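Local structure of glucose-6-phosphate isomerase (Plasmodium falciparum, 3QKI) at residues S368-F382 and Y413-T425. The protein probably catalyses the reversible isomerisation of alpha-D-glucose 6-phosphate to beta-D-fructose 6-phosphate, the second step of glycolysis. Sequence-based numbering, arbitrary orientation.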
ATOM      1  N   SER A 368      14.059   6.806 -15.029  1.00 12.02           N
ATOM      2  CA  SER A 368      14.956   6.577 -13.892  1.00 12.38           C
ATOM      3  C   SER A 368      16.394   7.034 -14.190  1.00 19.94           C
ATOM      4  O   SER A 368      16.995   7.736 -13.374  1.00 19.16           O
ATOM      5  CB  SER A 368      14.936   5.104 -13.489  1.00 14.48           C
ATOM      6  OG  SER A 368      15.938   4.812 -12.517  1.00 14.66           O
ATOM      7  N   HIS A 369      16.961   6.611 -15.343  1.00 17.20           N
ATOM      8  CA  HIS A 369      18.342   6.952 -15.660  1.00 17.10           C
ATOM      9  C   HIS A 369      18.619   8.382 -16.073  1.00 19.41           C
ATOM     10  O   HIS A 369      19.598   8.958 -15.613  1.00 18.90           O
ATOM     11  CB  HIS A 369      18.964   5.950 -16.651  1.00 17.62           C
ATOM     12  CG  HIS A 369      19.441   4.704 -15.973  1.00 20.90           C
ATOM     13  ND1 HIS A 369      20.776   4.340 -15.996  1.00 22.23           N
ATOM     14  CD2 HIS A 369      18.754   3.807 -15.222  1.00 22.35           C
ATOM     15  CE1 HIS A 369      20.862   3.242 -15.265  1.00 21.73           C
ATOM     16  NE2 HIS A 369      19.674   2.885 -14.777  1.00 22.24           N
ATOM     17  N   PHE A 370      17.785   8.943 -16.943  1.00 15.10           N
ATOM     18  CA  PHE A 370      18.001  10.269 -17.520  1.00 14.07           C
ATOM     19  C   PHE A 370      17.305  11.441 -16.820  1.00 19.14           C
ATOM     20  O   PHE A 370      17.751  12.581 -16.949  1.00 18.54           O
ATOM     21  CB  PHE A 370      17.774  10.221 -19.037  1.00 14.43           C
ATOM     22  CG  PHE A 370      18.574   9.095 -19.641  1.00 15.47           C
ATOM     23  CD1 PHE A 370      19.965   9.130 -19.638  1.00 18.33           C
ATOM     24  CD2 PHE A 370      17.947   7.940 -20.093  1.00 17.81           C
ATOM     25  CE1 PHE A 370      20.706   8.048 -20.106  1.00 19.40           C
ATOM     26  CE2 PHE A 370      18.692   6.865 -20.574  1.00 20.52           C
ATOM     27  CZ  PHE A 370      20.065   6.919 -20.557  1.00 18.68           C
ATOM     28  N   PHE A 371      16.289  11.159 -16.021  1.00 16.50           N
ATOM     29  CA  PHE A 371      15.574  12.206 -15.280  1.00 15.62           C
ATOM     30  C   PHE A 371      15.740  12.028 -13.786  1.00 20.55           C
ATOM     31  O   PHE A 371      15.313  12.890 -13.013  1.00 22.52           O
ATOM     32  CB  PHE A 371      14.093  12.207 -15.672  1.00 16.82           C
ATOM     33  CG  PHE A 371      13.828  12.880 -16.987  1.00 19.34           C
ATOM     34  CD1 PHE A 371      14.045  12.211 -18.189  1.00 22.67           C
ATOM     35  CD2 PHE A 371      13.349  14.184 -17.032  1.00 23.89           C
ATOM     36  CE1 PHE A 371      13.815  12.843 -19.412  1.00 24.24           C
ATOM     37  CE2 PHE A 371      13.096  14.808 -18.259  1.00 27.23           C
ATOM     38  CZ  PHE A 371      13.349  14.140 -19.440  1.00 25.02           C
ATOM     39  N   ASP A 372      16.337  10.895 -13.377  1.00 17.24           N
ATOM     40  CA  ASP A 372      16.568  10.535 -11.983  1.00 16.59           C
ATOM     41  C   ASP A 372      15.263  10.406 -11.186  1.00 21.04           C
ATOM     42  O   ASP A 372      15.201  10.759  -9.995  1.00 22.02           O
ATOM     43  CB  ASP A 372      17.621  11.461 -11.335  1.00 18.85           C
ATOM     44  CG  ASP A 372      18.526  10.763 -10.346  1.00 31.74           C
ATOM     45  OD1 ASP A 372      18.729  11.309  -9.255  1.00 35.38           O
ATOM     46  OD2 ASP A 372      19.060   9.676 -10.685  1.00 34.54           O
ATOM     47  N   TYR A 373      14.201   9.930 -11.866  1.00 17.21           N
ATOM     48  CA  TYR A 373      12.885   9.663 -11.267  1.00 17.15           C
ATOM     49  C   TYR A 373      12.908   8.238 -10.709  1.00 20.02           C
ATOM     50  O   TYR A 373      12.719   7.257 -11.436  1.00 20.62           O
ATOM     51  CB  TYR A 373      11.759   9.854 -12.293  1.00 18.87           C
ATOM     52  CG  TYR A 373      11.598  11.277 -12.798  1.00 21.13           C
ATOM     53  CD1 TYR A 373      12.041  12.365 -12.044  1.00 22.33           C
ATOM     54  CD2 TYR A 373      10.986  11.539 -14.020  1.00 21.88           C
ATOM     55  CE1 TYR A 373      11.890  13.672 -12.501  1.00 19.83           C
ATOM     56  CE2 TYR A 373      10.818  12.843 -14.480  1.00 22.57           C
ATOM     57  CZ  TYR A 373      11.286  13.905 -13.722  1.00 26.05           C
ATOM     58  OH  TYR A 373      11.154  15.197 -14.172  1.00 24.31           O
ATOM     59  N   LYS A 374      13.235   8.133  -9.424  1.00 15.48           N
ATOM     60  CA  LYS A 374      13.420   6.855  -8.722  1.00 14.48           C
ATOM     61  C   LYS A 374      12.151   6.240  -8.108  1.00 15.81           C
ATOM     62  O   LYS A 374      12.234   5.334  -7.272  1.00 14.36           O
ATOM     63  CB  LYS A 374      14.546   6.969  -7.704  1.00 16.12           C
ATOM     64  CG  LYS A 374      15.877   7.464  -8.285  1.00 24.28           C
ATOM     65  CD  LYS A 374      16.961   7.249  -7.245  1.00 35.56           C
ATOM     66  CE  LYS A 374      17.936   8.382  -7.204  1.00 53.69           C
ATOM     67  NZ  LYS A 374      19.178   8.001  -6.485  1.00 65.02           N
ATOM     68  N   ASN A 375      10.979   6.691  -8.563  1.00 12.53           N
ATOM     69  CA  ASN A 375       9.712   6.151  -8.071  1.00 13.83           C
ATOM     70  C   ASN A 375       8.778   5.852  -9.218  1.00 17.25           C
ATOM     71  O   ASN A 375       8.916   6.450 -10.280  1.00 17.19           O
ATOM     72  CB  ASN A 375       9.022   7.145  -7.124  1.00 13.32           C
ATOM     73  CG  ASN A 375       9.729   7.362  -5.843  1.00 27.08           C
ATOM     74  OD1 ASN A 375       9.603   6.602  -4.901  1.00 21.76           O
ATOM     75  ND2 ASN A 375      10.512   8.401  -5.794  1.00 26.88           N
ATOM     76  N   VAL A 376       7.820   4.930  -9.000  1.00 13.46           N
ATOM     77  CA  VAL A 376       6.756   4.606  -9.950  1.00 12.72           C
ATOM     78  C   VAL A 376       5.494   4.480  -9.106  1.00 15.76           C
ATOM     79  O   VAL A 376       5.483   3.698  -8.145  1.00 14.29           O
ATOM     80  CB  VAL A 376       6.973   3.296 -10.779  1.00 16.88           C
ATOM     81  CG1 VAL A 376       5.734   2.968 -11.624  1.00 16.89           C
ATOM     82  CG2 VAL A 376       8.223   3.359 -11.648  1.00 16.38           C
ATOM     83  N   ALA A 377       4.429   5.206  -9.476  1.00 11.03           N
ATOM     84  CA  ALA A 377       3.113   5.084  -8.826  1.00  9.67           C
ATOM     85  C   ALA A 377       2.217   4.213  -9.720  1.00 14.17           C
ATOM     86  O   ALA A 377       2.010   4.543 -10.896  1.00 14.15           O
ATOM     87  CB  ALA A 377       2.485   6.457  -8.599  1.00  8.88           C
ATOM     88  N   ILE A 378       1.718   3.090  -9.169  1.00 11.13           N
ATOM     89  CA  ILE A 378       0.832   2.147  -9.869  1.00 10.29           C
ATOM     90  C   ILE A 378      -0.546   2.501  -9.430  1.00 14.49           C
ATOM     91  O   ILE A 378      -0.898   2.309  -8.258  1.00 14.59           O
ATOM     92  CB  ILE A 378       1.161   0.669  -9.574  1.00 12.50           C
ATOM     93  CG1 ILE A 378       2.599   0.303 -10.014  1.00 11.57           C
ATOM     94  CG2 ILE A 378       0.108  -0.265 -10.224  1.00 14.31           C
ATOM     95  CD1 ILE A 378       2.954   0.391 -11.611  1.00 12.37           C
ATOM     96  N   LEU A 379      -1.301   3.112 -10.337  1.00 11.77           N
ATOM     97  CA  LEU A 379      -2.616   3.679 -10.017  1.00 11.73           C
ATOM     98  C   LEU A 379      -3.766   3.149 -10.881  1.00 15.21           C
ATOM     99  O   LEU A 379      -4.160   3.792 -11.856  1.00 13.95           O
ATOM    100  CB  LEU A 379      -2.533   5.213 -10.054  1.00 11.29           C
ATOM    101  CG  LEU A 379      -1.344   5.858  -9.338  1.00 14.93           C
ATOM    102  CD1 LEU A 379      -1.223   7.312  -9.739  1.00 14.10           C
ATOM    103  CD2 LEU A 379      -1.450   5.684  -7.798  1.00 13.73           C
ATOM    104  N   PRO A 380      -4.301   1.962 -10.544  1.00 15.58           N
ATOM    105  CA  PRO A 380      -5.439   1.438 -11.316  1.00 14.94           C
ATOM    106  C   PRO A 380      -6.735   2.167 -10.914  1.00 18.57           C
ATOM    107  O   PRO A 380      -7.039   2.260  -9.725  1.00 18.87           O
ATOM    108  CB  PRO A 380      -5.473  -0.040 -10.940  1.00 15.67           C
ATOM    109  CG  PRO A 380      -4.855  -0.111  -9.570  1.00 19.03           C
ATOM    110  CD  PRO A 380      -3.941   1.062  -9.420  1.00 15.96           C
ATOM    111  N   TYR A 381      -7.488   2.696 -11.891  1.00 14.24           N
ATOM    112  CA  TYR A 381      -8.775   3.366 -11.620  1.00 12.80           C
ATOM    113  C   TYR A 381      -9.856   2.262 -11.630  1.00 15.94           C
ATOM    114  O   TYR A 381     -10.695   2.174 -12.527  1.00 15.05           O
ATOM    115  CB  TYR A 381      -9.025   4.509 -12.618  1.00 12.65           C
ATOM    116  CG  TYR A 381      -8.393   5.790 -12.123  1.00 11.68           C
ATOM    117  CD1 TYR A 381      -7.009   5.908 -12.009  1.00 12.93           C
ATOM    118  CD2 TYR A 381      -9.177   6.839 -11.651  1.00 10.28           C
ATOM    119  CE1 TYR A 381      -6.421   7.048 -11.462  1.00 12.97           C
ATOM    120  CE2 TYR A 381      -8.599   7.988 -11.100  1.00 11.41           C
ATOM    121  CZ  TYR A 381      -7.220   8.076 -10.984  1.00 17.09           C
ATOM    122  OH  TYR A 381      -6.641   9.195 -10.437  1.00 19.37           O
ATOM    123  N   PHE A 382      -9.765   1.369 -10.622  1.00 11.57           N
ATOM    124  CA  PHE A 382     -10.594   0.182 -10.497  1.00 10.21           C
ATOM    125  C   PHE A 382     -10.351  -0.391  -9.109  1.00 15.70           C
ATOM    126  O   PHE A 382      -9.294  -0.967  -8.851  1.00 13.55           O
ATOM    127  CB  PHE A 382     -10.209  -0.853 -11.593  1.00 11.95           C
ATOM    128  CG  PHE A 382     -11.338  -1.723 -12.098  1.00 12.96           C
ATOM    129  CD1 PHE A 382     -12.323  -1.201 -12.939  1.00 15.61           C
ATOM    130  CD2 PHE A 382     -11.420  -3.068 -11.735  1.00 12.85           C
ATOM    131  CE1 PHE A 382     -13.359  -2.024 -13.434  1.00 16.99           C
ATOM    132  CE2 PHE A 382     -12.465  -3.885 -12.222  1.00 15.67           C
ATOM    133  CZ  PHE A 382     -13.413  -3.363 -13.078  1.00 14.04           C
ATOM    134  N   TYR A 413      24.869   2.920 -10.722  1.00 14.84           N
ATOM    135  CA  TYR A 413      23.754   3.552 -11.411  1.00 13.83           C
ATOM    136  C   TYR A 413      22.419   3.066 -10.816  1.00 17.08           C
ATOM    137  O   TYR A 413      22.385   2.120 -10.010  1.00 14.20           O
ATOM    138  CB  TYR A 413      23.816   3.344 -12.939  1.00 14.05           C
ATOM    139  CG  TYR A 413      23.952   1.902 -13.388  1.00 14.77           C
ATOM    140  CD1 TYR A 413      22.844   1.058 -13.447  1.00 15.22           C
ATOM    141  CD2 TYR A 413      25.176   1.404 -13.835  1.00 15.77           C
ATOM    142  CE1 TYR A 413      22.957  -0.258 -13.896  1.00 14.34           C
ATOM    143  CE2 TYR A 413      25.292   0.099 -14.322  1.00 16.60           C
ATOM    144  CZ  TYR A 413      24.190  -0.740 -14.311  1.00 19.93           C
ATOM    145  OH  TYR A 413      24.297  -2.017 -14.796  1.00 18.87           O
ATOM    146  N   ASN A 414      21.328   3.732 -11.200  1.00 14.17           N
ATOM    147  CA  ASN A 414      19.994   3.425 -10.714  1.00 13.74           C
ATOM    148  C   ASN A 414      19.515   2.049 -11.133  1.00 19.00           C
ATOM    149  O   ASN A 414      19.661   1.669 -12.288  1.00 18.62           O
ATOM    150  CB  ASN A 414      18.983   4.481 -11.187  1.00 11.04           C
ATOM    151  CG  ASN A 414      19.152   5.834 -10.551  1.00 16.40           C
ATOM    152  OD1 ASN A 414      19.920   6.016  -9.611  1.00 19.07           O
ATOM    153  ND2 ASN A 414      18.426   6.816 -11.061  1.00 14.74           N
ATOM    154  N   THR A 415      18.934   1.311 -10.182  1.00 14.23           N
ATOM    155  CA  THR A 415      18.273   0.056 -10.493  1.00 13.96           C
ATOM    156  C   THR A 415      16.781   0.270 -10.289  1.00 16.93           C
ATOM    157  O   THR A 415      16.286   1.347 -10.663  1.00 15.90           O
ATOM    158  CB  THR A 415      18.980  -1.191  -9.958  1.00 15.02           C
ATOM    159  OG1 THR A 415      19.002  -1.159  -8.518  1.00 12.96           O
ATOM    160  CG2 THR A 415      20.406  -1.343 -10.540  1.00 14.74           C
ATOM    161  N   CYS A 416      16.054  -0.714  -9.731  1.00 14.06           N
ATOM    162  CA  CYS A 416      14.597  -0.575  -9.606  1.00 13.43           C
ATOM    163  C   CYS A 416      14.145   0.622  -8.800  1.00 14.36           C
ATOM    164  O   CYS A 416      14.705   0.913  -7.737  1.00 12.51           O
ATOM    165  CB  CYS A 416      13.950  -1.847  -9.086  1.00 12.93           C
ATOM    166  SG  CYS A 416      12.168  -1.881  -9.308  1.00 16.26           S
ATOM    167  N   GLN A 417      13.091   1.275  -9.299  1.00 11.29           N
ATOM    168  CA  GLN A 417      12.431   2.379  -8.611  1.00 10.21           C
ATOM    169  C   GLN A 417      11.670   1.846  -7.386  1.00 13.56           C
ATOM    170  O   GLN A 417      11.424   0.637  -7.275  1.00 12.63           O
ATOM    171  CB  GLN A 417      11.396   3.045  -9.544  1.00 11.78           C
ATOM    172  CG  GLN A 417      11.985   3.759 -10.753  1.00 16.17           C
ATOM    173  CD  GLN A 417      11.845   2.914 -11.991  1.00 19.52           C
ATOM    174  OE1 GLN A 417      12.148   1.725 -11.987  1.00 16.57           O
ATOM    175  NE2 GLN A 417      11.362   3.519 -13.082  1.00 10.18           N
ATOM    176  N   VAL A 418      11.261   2.752  -6.494  1.00 12.44           N
ATOM    177  CA  VAL A 418      10.373   2.405  -5.384  1.00 12.02           C
ATOM    178  C   VAL A 418       8.968   2.416  -6.021  1.00 16.36           C
ATOM    179  O   VAL A 418       8.580   3.404  -6.635  1.00 12.98           O
ATOM    180  CB  VAL A 418      10.450   3.407  -4.218  1.00 15.33           C
ATOM    181  CG1 VAL A 418       9.273   3.220  -3.280  1.00 14.97           C
ATOM    182  CG2 VAL A 418      11.762   3.263  -3.462  1.00 14.33           C
ATOM    183  N   TYR A 419       8.241   1.306  -5.912  1.00 14.58           N
ATOM    184  CA  TYR A 419       6.881   1.195  -6.435  1.00 12.75           C
ATOM    185  C   TYR A 419       5.905   1.343  -5.290  1.00 16.91           C
ATOM    186  O   TYR A 419       6.129   0.800  -4.202  1.00 14.91           O
ATOM    187  CB  TYR A 419       6.671  -0.174  -7.089  1.00 12.27           C
ATOM    188  CG  TYR A 419       7.145  -0.263  -8.509  1.00 11.28           C
ATOM    189  CD1 TYR A 419       6.239  -0.347  -9.559  1.00 13.00           C
ATOM    190  CD2 TYR A 419       8.507  -0.295  -8.811  1.00 10.54           C
ATOM    191  CE1 TYR A 419       6.675  -0.475 -10.879  1.00 17.27           C
ATOM    192  CE2 TYR A 419       8.953  -0.357 -10.133  1.00 10.46           C
ATOM    193  CZ  TYR A 419       8.034  -0.477 -11.161  1.00 18.18           C
ATOM    194  OH  TYR A 419       8.473  -0.597 -12.459  1.00 18.56           O
ATOM    195  N   PHE A 420       4.812   2.072  -5.535  1.00 13.04           N
ATOM    196  CA  PHE A 420       3.766   2.262  -4.539  1.00 12.03           C
ATOM    197  C   PHE A 420       2.474   2.627  -5.270  1.00 17.91           C
ATOM    198  O   PHE A 420       2.464   2.792  -6.497  1.00 17.65           O
ATOM    199  CB  PHE A 420       4.169   3.351  -3.508  1.00 11.34           C
ATOM    200  CG  PHE A 420       4.051   4.768  -4.024  1.00 12.20           C
ATOM    201  CD1 PHE A 420       2.977   5.581  -3.649  1.00 14.09           C
ATOM    202  CD2 PHE A 420       4.987   5.282  -4.924  1.00 13.40           C
ATOM    203  CE1 PHE A 420       2.861   6.886  -4.141  1.00 14.05           C
ATOM    204  CE2 PHE A 420       4.868   6.582  -5.422  1.00 14.07           C
ATOM    205  CZ  PHE A 420       3.814   7.378  -5.019  1.00 12.82           C
ATOM    206  N   GLY A 421       1.402   2.757  -4.518  1.00 15.47           N
ATOM    207  CA  GLY A 421       0.135   3.153  -5.097  1.00 16.23           C
ATOM    208  C   GLY A 421      -1.079   2.648  -4.369  1.00 20.28           C
ATOM    209  O   GLY A 421      -0.998   1.754  -3.522  1.00 19.50           O
ATOM    210  N   GLU A 422      -2.210   3.240  -4.729  1.00 16.41           N
ATOM    211  CA  GLU A 422      -3.550   2.914  -4.268  1.00 15.12           C
ATOM    212  C   GLU A 422      -4.461   3.089  -5.468  1.00 17.63           C
ATOM    213  O   GLU A 422      -4.163   3.922  -6.329  1.00 16.49           O
ATOM    214  CB  GLU A 422      -4.002   3.876  -3.147  1.00 15.49           C
ATOM    215  CG  GLU A 422      -3.407   3.557  -1.773  1.00 24.41           C
ATOM    216  CD  GLU A 422      -3.605   2.157  -1.209  1.00 44.39           C
ATOM    217  OE1 GLU A 422      -4.641   1.510  -1.494  1.00 38.70           O
ATOM    218  OE2 GLU A 422      -2.732   1.729  -0.424  1.00 41.65           O
ATOM    219  N   PRO A 423      -5.581   2.334  -5.551  1.00 13.38           N
ATOM    220  CA  PRO A 423      -6.490   2.516  -6.699  1.00 13.35           C
ATOM    221  C   PRO A 423      -7.084   3.919  -6.752  1.00 15.52           C
ATOM    222  O   PRO A 423      -7.274   4.528  -5.715  1.00 13.61           O
ATOM    223  CB  PRO A 423      -7.613   1.502  -6.462  1.00 15.18           C
ATOM    224  CG  PRO A 423      -7.141   0.616  -5.408  1.00 19.90           C
ATOM    225  CD  PRO A 423      -6.060   1.289  -4.624  1.00 14.99           C
ATOM    226  N   GLY A 424      -7.303   4.433  -7.955  1.00 13.13           N
ATOM    227  CA  GLY A 424      -7.980   5.707  -8.131  1.00 12.53           C
ATOM    228  C   GLY A 424      -9.476   5.471  -7.923  1.00 16.98           C
ATOM    229  O   GLY A 424      -9.980   4.386  -8.256  1.00 14.20           O
ATOM    230  N   THR A 425     -10.220   6.413  -7.335  1.00 14.77           N
ATOM    231  CA  THR A 425      -9.860   7.760  -6.892  1.00 15.70           C
ATOM    232  C   THR A 425      -9.243   7.811  -5.488  1.00 21.57           C
ATOM    233  O   THR A 425      -8.906   8.906  -5.045  1.00 22.73           O
ATOM    234  CB  THR A 425     -11.101   8.689  -6.958  1.00 18.35           C
ATOM    235  OG1 THR A 425     -12.159   8.113  -6.176  1.00 13.34           O
ATOM    236  CG2 THR A 425     -11.553   8.977  -8.377  1.00 12.49           C
TER
HETATM  237  O   HOH W   1      15.328   3.972  -9.939  1.00 13.51           O
HETATM  238  O   HOH W   2      16.582   2.299 -13.206  1.00 18.11           O
HETATM  239  O   HOH W   3      20.974   8.904  -8.510  1.00 43.98           O
HETATM  240  O   HOH W   4      10.445   6.265 -12.594  1.00 15.80           O
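Asn-414 sets its amide against the last part of helix 356-371. Its ND2 donates twice, to Ser-368 O at 2.9 Å, reached from well above the carbonyl plane, and to Asp-372 OD2 at 3.0 Å, met from above the carboxylate. Asp-372, at positive phi just past the helix, stands across Asn-414 at about a right angle. A water joins Asp-372 OD2, Lys-374 NZ and Asn-414 OD1, so the amide is held at both ends. The backbone of Asn-414 is gripped too: His-369 NE2 donates to Asn-414 O over 2.8 Å in a rather bent bond. A further water links Ser-368 OG to Thr-415 O.

Beyond this, the two segments run as parallel strands. Val-418 N binds Lys-374 O, Val-376 N binds Val-418 O, Phe-420 N binds Val-376 O, and Ile-378 N closes on Phe-420 O, the straightest of the set at 171°. Strands 375-380 and 418-420 belong to a right-handed beta-alpha-beta crossover through helix 388-400, with 418-420 at the edge of its sheet within the chain. On the helix side Val-376 sets CB over the centre of the Tyr-419 ring, 3.8 Å from its centroid, while Ile-378 CG1 reaches the ring edge. With Val-376 CG1 anti to the backbone N (chi1 174°) and touching Tyr-419 CE1, CG2 is left against Gln-417 NE2, which hydrogen-bonds Ser-364. On the other face Ala-377 CA lies over the Phe-420 ring and its CB touches CZ.

Past the strands, Gly-424 N donates to Pro-380 O at 2.8 Å, and Gly-424 CA lies 3.6 Å from the centroid of the Tyr-381 ring, almost on its normal. Tyr-381 OH hydrogen-bonds Gln-428 and Tyr-432; the Thr-425 side chain comes within about 4 Å of that of His-429, which binds fructose 6-phosphate. From the second subunit, Gln-393 packs on Phe-420 and Asn-225 bonds Gly-424 O and Thr-425 N.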